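Local coordinates for protein GDP-6-deoxy-D-mannose reductase (PDB 6X3B) that binds NADPH and probably uses it to reduce GDP-4-dehydro-6-deoxy-D-mannose to GDP-rhamnose, a sugar donor for lipopolysaccharide O-antigen synthesis, at residues 24-29 / 56-61; 28-33 / 37-42. All coordinates share one frame; numbering follows the deposited sequence.

Interaction 1 (24-29 / 56-61); sequences RLFVTG and HRYDLL. With NDP (NADPH dihydro-nicotinamide-adenine-dinucleotide phosphate), chain E.
Y58 OH meets segment 24-29 through two waters rather than by a direct bond. The first water donates to V27 O at 2.7 Å and pairs with Y58 OH at 2.6 Å, lying in the plane of the phenol ring at its edge. The second accepts from G29 N at 2.9 Å and also pairs with Y58 OH. The phenol oxygen also rests against T28, with Y58 OH 3.2 Å from T28 CA, and the two side chains cross at about a right angle. F26, which points the same way from the strand, brings F26 CZ to 4.4 Å from Y58 CE1; the F26 and W70 rings pair edge-to-face. T28 OG1 turns to other partners, chiefly H79 ND1, and so takes no part in gripping the phenol.

Past Y58 the loop binds the adenine of NADPH. L60 N donates to NDP N1A at 2.8 Å, almost perfectly straight at 179°, and NDP N6A gives a more bent bond to D59 OD1 (3.1 Å, 141°). The D59 carboxylate swings anti to the backbone N (chi1 -167°), and the same OD1 accepts from L61 N, met from above the carboxylate plane, in an Asx turn. L60 adds an apolar contact, with L60 CG 3.7 Å from NDP C2A. In this Rossmann-type nucleotide site, the donor at N1A and acceptor at the 6-amino group match the Watson-Crick edge of adenine, a pattern consistent with recognition of the base by its hydrogen bonds, while water joins the loop to the strand.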
# COMPACT_ATOMS: atom_id res chain seq x y z
N ARG A 24 -6.73 -28.51 -5.96
CA ARG A 24 -5.60 -28.20 -6.83
C ARG A 24 -4.96 -26.90 -6.37
O ARG A 24 -5.64 -25.87 -6.25
CB ARG A 24 -6.05 -28.09 -8.28
CG ARG A 24 -6.39 -29.46 -8.90
CD ARG A 24 -7.03 -29.30 -10.28
NE ARG A 24 -7.21 -30.59 -10.98
CZ ARG A 24 -8.03 -31.55 -10.58
NH1 ARG A 24 -8.75 -31.39 -9.47
NH2 ARG A 24 -8.14 -32.68 -11.27
N LEU A 25 -3.65 -26.93 -6.16
CA LEU A 25 -2.90 -25.81 -5.62
C LEU A 25 -1.82 -25.41 -6.62
O LEU A 25 -1.04 -26.25 -7.05
CB LEU A 25 -2.26 -26.18 -4.27
CG LEU A 25 -1.24 -25.18 -3.72
CD1 LEU A 25 -1.91 -23.83 -3.45
CD2 LEU A 25 -0.58 -25.72 -2.45
N PHE A 26 -1.81 -24.14 -7.01
CA PHE A 26 -0.73 -23.60 -7.82
C PHE A 26 0.10 -22.66 -6.96
O PHE A 26 -0.45 -21.85 -6.21
CB PHE A 26 -1.26 -22.86 -9.06
CG PHE A 26 -0.17 -22.40 -10.00
CD1 PHE A 26 0.30 -23.23 -11.03
CD2 PHE A 26 0.39 -21.14 -9.85
CE1 PHE A 26 1.31 -22.80 -11.88
CE2 PHE A 26 1.41 -20.69 -10.70
CZ PHE A 26 1.88 -21.53 -11.71
N VAL A 27 1.43 -22.78 -7.06
CA VAL A 27 2.37 -22.01 -6.26
C VAL A 27 3.32 -21.28 -7.20
O VAL A 27 4.00 -21.92 -8.02
CB VAL A 27 3.16 -22.89 -5.28
CG1 VAL A 27 4.13 -22.02 -4.46
CG2 VAL A 27 2.21 -23.66 -4.35
N THR A 28 3.38 -19.96 -7.10
CA THR A 28 4.45 -19.24 -7.79
C THR A 28 5.71 -19.27 -6.95
O THR A 28 5.66 -19.47 -5.74
CB THR A 28 4.07 -17.77 -8.05
OG1 THR A 28 4.07 -17.06 -6.81
CG2 THR A 28 2.68 -17.68 -8.71
N GLY A 29 6.85 -19.03 -7.59
CA GLY A 29 8.10 -18.98 -6.85
C GLY A 29 8.58 -20.32 -6.36
O GLY A 29 9.33 -20.39 -5.38
N HIS A 56 5.67 -24.41 -18.04
CA HIS A 56 6.82 -23.81 -18.71
C HIS A 56 7.30 -22.65 -17.85
O HIS A 56 6.59 -22.20 -16.95
CB HIS A 56 6.45 -23.36 -20.13
CG HIS A 56 5.25 -22.45 -20.16
ND1 HIS A 56 5.32 -21.11 -19.85
CD2 HIS A 56 3.95 -22.70 -20.47
CE1 HIS A 56 4.12 -20.57 -19.95
NE2 HIS A 56 3.27 -21.51 -20.33
N ARG A 57 8.51 -22.17 -18.14
CA ARG A 57 9.03 -21.01 -17.41
C ARG A 57 8.15 -19.80 -17.70
O ARG A 57 7.60 -19.65 -18.79
CB ARG A 57 10.48 -20.72 -17.81
N TYR A 58 8.00 -18.93 -16.70
CA TYR A 58 7.16 -17.76 -16.87
C TYR A 58 7.80 -16.57 -16.18
O TYR A 58 8.65 -16.72 -15.29
CB TYR A 58 5.72 -18.01 -16.35
CG TYR A 58 5.65 -18.33 -14.88
CD1 TYR A 58 5.77 -19.65 -14.43
CD2 TYR A 58 5.48 -17.32 -13.95
CE1 TYR A 58 5.71 -19.94 -13.08
CE2 TYR A 58 5.42 -17.60 -12.60
CZ TYR A 58 5.53 -18.90 -12.17
OH TYR A 58 5.48 -19.15 -10.83
N ASP A 59 7.41 -15.39 -16.63
CA ASP A 59 7.86 -14.12 -16.07
C ASP A 59 6.63 -13.32 -15.71
O ASP A 59 5.82 -12.99 -16.58
CB ASP A 59 8.73 -13.37 -17.08
CG ASP A 59 9.47 -12.21 -16.46
OD1 ASP A 59 8.95 -11.62 -15.48
OD2 ASP A 59 10.58 -11.89 -16.95
N LEU A 60 6.51 -12.96 -14.43
CA LEU A 60 5.35 -12.21 -13.96
C LEU A 60 5.26 -10.84 -14.60
O LEU A 60 4.16 -10.26 -14.66
CB LEU A 60 5.38 -12.11 -12.44
CG LEU A 60 5.05 -13.43 -11.73
CD1 LEU A 60 5.37 -13.38 -10.26
CD2 LEU A 60 3.60 -13.80 -11.94
N LEU A 61 6.39 -10.31 -15.08
CA LEU A 61 6.41 -9.06 -15.83
C LEU A 61 5.86 -9.20 -17.25
O LEU A 61 5.67 -8.18 -17.91
CB LEU A 61 7.84 -8.54 -15.92
CG LEU A 61 8.48 -8.14 -14.59
CD1 LEU A 61 9.95 -7.81 -14.81
CD2 LEU A 61 7.76 -6.95 -14.02
PA NDP E . 13.43 -16.11 -3.23
O1A NDP E . 14.02 -14.81 -3.65
O2A NDP E . 14.33 -17.17 -2.69
O5B NDP E . 12.56 -16.71 -4.43
C5B NDP E . 11.85 -15.81 -5.31
C4B NDP E . 11.13 -16.61 -6.36
O4B NDP E . 10.40 -15.71 -7.23
C3B NDP E . 12.01 -17.46 -7.28
O3B NDP E . 11.42 -18.74 -7.52
C2B NDP E . 12.10 -16.62 -8.55
O2B NDP E . 12.30 -17.45 -9.69
C1B NDP E . 10.71 -16.01 -8.57
N9A NDP E . 10.62 -14.78 -9.36
C8A NDP E . 11.30 -13.62 -9.15
N7A NDP E . 11.02 -12.68 -10.02
C5A NDP E . 10.09 -13.27 -10.87
C6A NDP E . 9.40 -12.80 -12.00
N6A NDP E . 9.59 -11.57 -12.47
N1A NDP E . 8.54 -13.64 -12.62
C2A NDP E . 8.39 -14.88 -12.11
N3A NDP E . 8.98 -15.43 -11.06
C4A NDP E . 9.83 -14.57 -10.47
O3 NDP E . 12.29 -15.82 -2.14
PN NDP E . 11.95 -16.57 -0.76
O1N NDP E . 11.55 -17.97 -1.06
O2N NDP E . 13.08 -16.34 0.19
O5D NDP E . 10.67 -15.74 -0.26
C5D NDP E . 9.35 -16.25 -0.57
C4D NDP E . 8.32 -15.22 -0.19
O4D NDP E . 8.40 -14.98 1.24
C3D NDP E . 8.48 -13.84 -0.86
O3D NDP E . 7.21 -13.29 -1.18
C2D NDP E . 9.21 -13.05 0.22
O2D NDP E . 8.99 -11.65 0.11
C1D NDP E . 8.59 -13.61 1.50
N1N NDP E . 9.49 -13.46 2.68
C2N NDP E . 10.62 -14.23 2.81
C3N NDP E . 11.37 -14.21 3.95
C7N NDP E . 12.70 -14.86 3.92
O7N NDP E . 13.43 -14.79 4.91
N7N NDP E . 13.06 -15.50 2.82
C4N NDP E . 10.80 -13.55 5.16
C5N NDP E . 9.62 -12.71 4.89
C6N NDP E . 9.20 -12.54 3.66
P2B NDP E . 13.71 -17.13 -10.41
O1X NDP E . 13.79 -18.07 -11.59
O2X NDP E . 13.67 -15.68 -10.83
O3X NDP E . 14.79 -17.40 -9.39
O HOH W 1 6.03 -21.48 -9.72
O HOH W 2 8.18 -18.15 -10.03

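Interaction 2 (28-33 / 37-42); sequences TGLSGF and HLQAYL. With NDP (NADPH dihydro-nicotinamide-adenine-dinucleotide phosphate), chain E.
H37, one helical turn beyond F33, packs its imidazole against that phenylalanine at the start of the helix that follows the glycine-rich dinucleotide-binding loop of a Rossmann fold. H37 CD2 lies 3.7 Å from F33 CE1, and the ring planes are nearly perpendicular (87°) with an oblique approach. The same carbon comes 3.3 Å from F33 O, which sits near the imidazole plane at its edge, while H37 NE2 is hydrogen-bonded to P184 O. F33 CG lies anti to the backbone N (chi1 160°), which sets the ring between H37 CD2 on one side and the nicotinamide amide and phosphate of NDP on the other.

L38 faces inward, onto L229 of helix 225-238. Q39 points toward the loop, and Q39 CB meets L30 CD2 at 4.2 Å, an apolar contact made by the base of an otherwise exposed side chain. Farther on, Y41 reaches helix 225-238, and L42 packs on L51 of the sheet.

The loop makes a type I turn from G29 to G32, closed by G32 N to G29 O, and G32 is the N-cap of the helix. G32, without a side chain, lies against the cofactor, and the pyrophosphate comes close to the helix N-terminus, whose dipole probably favours its negative charge. S31 OG shares a 2.7 Å hydrogen bond with NDP O3B of the adenosine ribose, and F33 N donates nearly straight (170°) to NDP O2A at 3.0 Å.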
# COMPACT_ATOMS: atom_id res chain seq x y z
N THR A 28 3.38 -19.96 -7.10
CA THR A 28 4.45 -19.24 -7.79
C THR A 28 5.71 -19.27 -6.95
O THR A 28 5.66 -19.47 -5.74
CB THR A 28 4.07 -17.77 -8.05
OG1 THR A 28 4.07 -17.06 -6.81
CG2 THR A 28 2.68 -17.68 -8.71
N GLY A 29 6.85 -19.03 -7.59
CA GLY A 29 8.10 -18.98 -6.85
C GLY A 29 8.58 -20.32 -6.36
O GLY A 29 9.33 -20.39 -5.38
N LEU A 30 8.15 -21.40 -7.00
CA LEU A 30 8.53 -22.72 -6.52
C LEU A 30 10.04 -22.93 -6.53
O LEU A 30 10.54 -23.77 -5.77
CB LEU A 30 7.84 -23.80 -7.35
CG LEU A 30 6.44 -24.16 -6.86
CD1 LEU A 30 5.77 -25.05 -7.90
CD2 LEU A 30 6.46 -24.83 -5.48
N SER A 31 10.78 -22.19 -7.35
CA SER A 31 12.22 -22.39 -7.42
C SER A 31 12.99 -21.62 -6.35
O SER A 31 14.20 -21.83 -6.22
CB SER A 31 12.74 -22.00 -8.80
OG SER A 31 12.74 -20.59 -8.96
N GLY A 32 12.34 -20.76 -5.57
CA GLY A 32 13.04 -20.00 -4.55
C GLY A 32 13.21 -20.78 -3.25
O GLY A 32 12.94 -21.98 -3.17
N PHE A 33 13.65 -20.06 -2.21
CA PHE A 33 13.97 -20.65 -0.91
C PHE A 33 12.76 -21.36 -0.31
O PHE A 33 12.79 -22.56 -0.03
CB PHE A 33 14.51 -19.56 0.02
CG PHE A 33 14.43 -19.90 1.50
CD1 PHE A 33 14.97 -21.08 2.00
CD2 PHE A 33 13.84 -19.01 2.38
CE1 PHE A 33 14.90 -21.39 3.36
CE2 PHE A 33 13.78 -19.29 3.75
CZ PHE A 33 14.31 -20.48 4.24
N HIS A 37 11.16 -25.71 -0.39
CA HIS A 37 10.75 -26.40 0.87
C HIS A 37 9.27 -26.79 0.78
O HIS A 37 8.91 -27.85 1.30
CB HIS A 37 11.04 -25.51 2.08
CG HIS A 37 12.47 -25.57 2.52
ND1 HIS A 37 13.00 -26.68 3.13
CD2 HIS A 37 13.46 -24.66 2.43
CE1 HIS A 37 14.27 -26.45 3.41
NE2 HIS A 37 14.57 -25.23 2.99
N LEU A 38 8.44 -25.96 0.13
CA LEU A 38 7.02 -26.28 0.04
C LEU A 38 6.79 -27.47 -0.90
O LEU A 38 5.97 -28.34 -0.60
CB LEU A 38 6.21 -25.07 -0.44
CG LEU A 38 4.69 -25.22 -0.57
CD1 LEU A 38 4.07 -25.86 0.69
CD2 LEU A 38 4.02 -23.87 -0.88
N GLN A 39 7.48 -27.50 -2.04
CA GLN A 39 7.36 -28.65 -2.93
C GLN A 39 7.76 -29.94 -2.22
O GLN A 39 7.10 -30.97 -2.37
CB GLN A 39 8.20 -28.43 -4.18
CG GLN A 39 8.10 -29.58 -5.16
CD GLN A 39 8.72 -29.27 -6.50
OE1 GLN A 39 9.10 -28.13 -6.77
NE2 GLN A 39 8.81 -30.28 -7.36
N ALA A 40 8.84 -29.90 -1.43
CA ALA A 40 9.25 -31.10 -0.70
C ALA A 40 8.21 -31.46 0.36
O ALA A 40 7.86 -32.64 0.51
CB ALA A 40 10.62 -30.87 -0.06
N TYR A 41 7.72 -30.46 1.09
CA TYR A 41 6.68 -30.68 2.09
C TYR A 41 5.48 -31.38 1.48
O TYR A 41 5.01 -32.40 2.00
CB TYR A 41 6.27 -29.32 2.69
CG TYR A 41 5.35 -29.37 3.91
CD1 TYR A 41 4.06 -29.90 3.84
CD2 TYR A 41 5.77 -28.83 5.13
CE1 TYR A 41 3.22 -29.92 4.96
CE2 TYR A 41 4.93 -28.85 6.25
CZ TYR A 41 3.67 -29.39 6.16
OH TYR A 41 2.86 -29.39 7.28
N LEU A 42 4.97 -30.85 0.36
CA LEU A 42 3.79 -31.43 -0.27
C LEU A 42 4.04 -32.82 -0.81
O LEU A 42 3.09 -33.59 -0.98
CB LEU A 42 3.28 -30.51 -1.39
CG LEU A 42 2.66 -29.21 -0.85
CD1 LEU A 42 2.33 -28.25 -1.97
CD2 LEU A 42 1.43 -29.56 -0.05
PA NDP E . 13.43 -16.11 -3.23
O1A NDP E . 14.02 -14.81 -3.65
O2A NDP E . 14.33 -17.17 -2.69
O5B NDP E . 12.56 -16.71 -4.43
C5B NDP E . 11.85 -15.81 -5.31
C4B NDP E . 11.13 -16.61 -6.36
O4B NDP E . 10.40 -15.71 -7.23
C3B NDP E . 12.01 -17.46 -7.28
O3B NDP E . 11.42 -18.74 -7.52
C2B NDP E . 12.10 -16.62 -8.55
O2B NDP E . 12.30 -17.45 -9.69
C1B NDP E . 10.71 -16.01 -8.57
N9A NDP E . 10.62 -14.78 -9.36
C8A NDP E . 11.30 -13.62 -9.15
N7A NDP E . 11.02 -12.68 -10.02
C5A NDP E . 10.09 -13.27 -10.87
C6A NDP E . 9.40 -12.80 -12.00
N6A NDP E . 9.59 -11.57 -12.47
N1A NDP E . 8.54 -13.64 -12.62
C2A NDP E . 8.39 -14.88 -12.11
N3A NDP E . 8.98 -15.43 -11.06
C4A NDP E . 9.83 -14.57 -10.47
O3 NDP E . 12.29 -15.82 -2.14
PN NDP E . 11.95 -16.57 -0.76
O1N NDP E . 11.55 -17.97 -1.06
O2N NDP E . 13.08 -16.34 0.19
O5D NDP E . 10.67 -15.74 -0.26
C5D NDP E . 9.35 -16.25 -0.57
C4D NDP E . 8.32 -15.22 -0.19
O4D NDP E . 8.40 -14.98 1.24
C3D NDP E . 8.48 -13.84 -0.86
O3D NDP E . 7.21 -13.29 -1.18
C2D NDP E . 9.21 -13.05 0.22
O2D NDP E . 8.99 -11.65 0.11
C1D NDP E . 8.59 -13.61 1.50
N1N NDP E . 9.49 -13.46 2.68
C2N NDP E . 10.62 -14.23 2.81
C3N NDP E . 11.37 -14.21 3.95
C7N NDP E . 12.70 -14.86 3.92
O7N NDP E . 13.43 -14.79 4.91
N7N NDP E . 13.06 -15.50 2.82
C4N NDP E . 10.80 -13.55 5.16
C5N NDP E . 9.62 -12.71 4.89
C6N NDP E . 9.20 -12.54 3.66
P2B NDP E . 13.71 -17.13 -10.41
O1X NDP E . 13.79 -18.07 -11.59
O2X NDP E . 13.67 -15.68 -10.83
O3X NDP E . 14.79 -17.40 -9.39

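How the interactions relate
Interactions 1 and 2 share T28 and G29, where strand 23-28 passes into the dinucleotide-binding loop, and their centres lie 11 Å apart. They bind neighbouring parts of the cofactor, 56-61 taking the adenine and 28-33 the adenosine ribose and pyrophosphate. G29, common to both interactions, brings G29 CA to 3.4 Å from NDP O3B. Behind the pocket, strand and helix pack directly: L25 CD2 lies 3.9 Å from L42 CD1, and V27 CG2 is 3.9 Å from L38 CD2. This is the first beta-alpha unit of the Rossmann fold; elsewhere NADPH is also hydrogen-bonded by V34, T84, Y151, K155 and Q186.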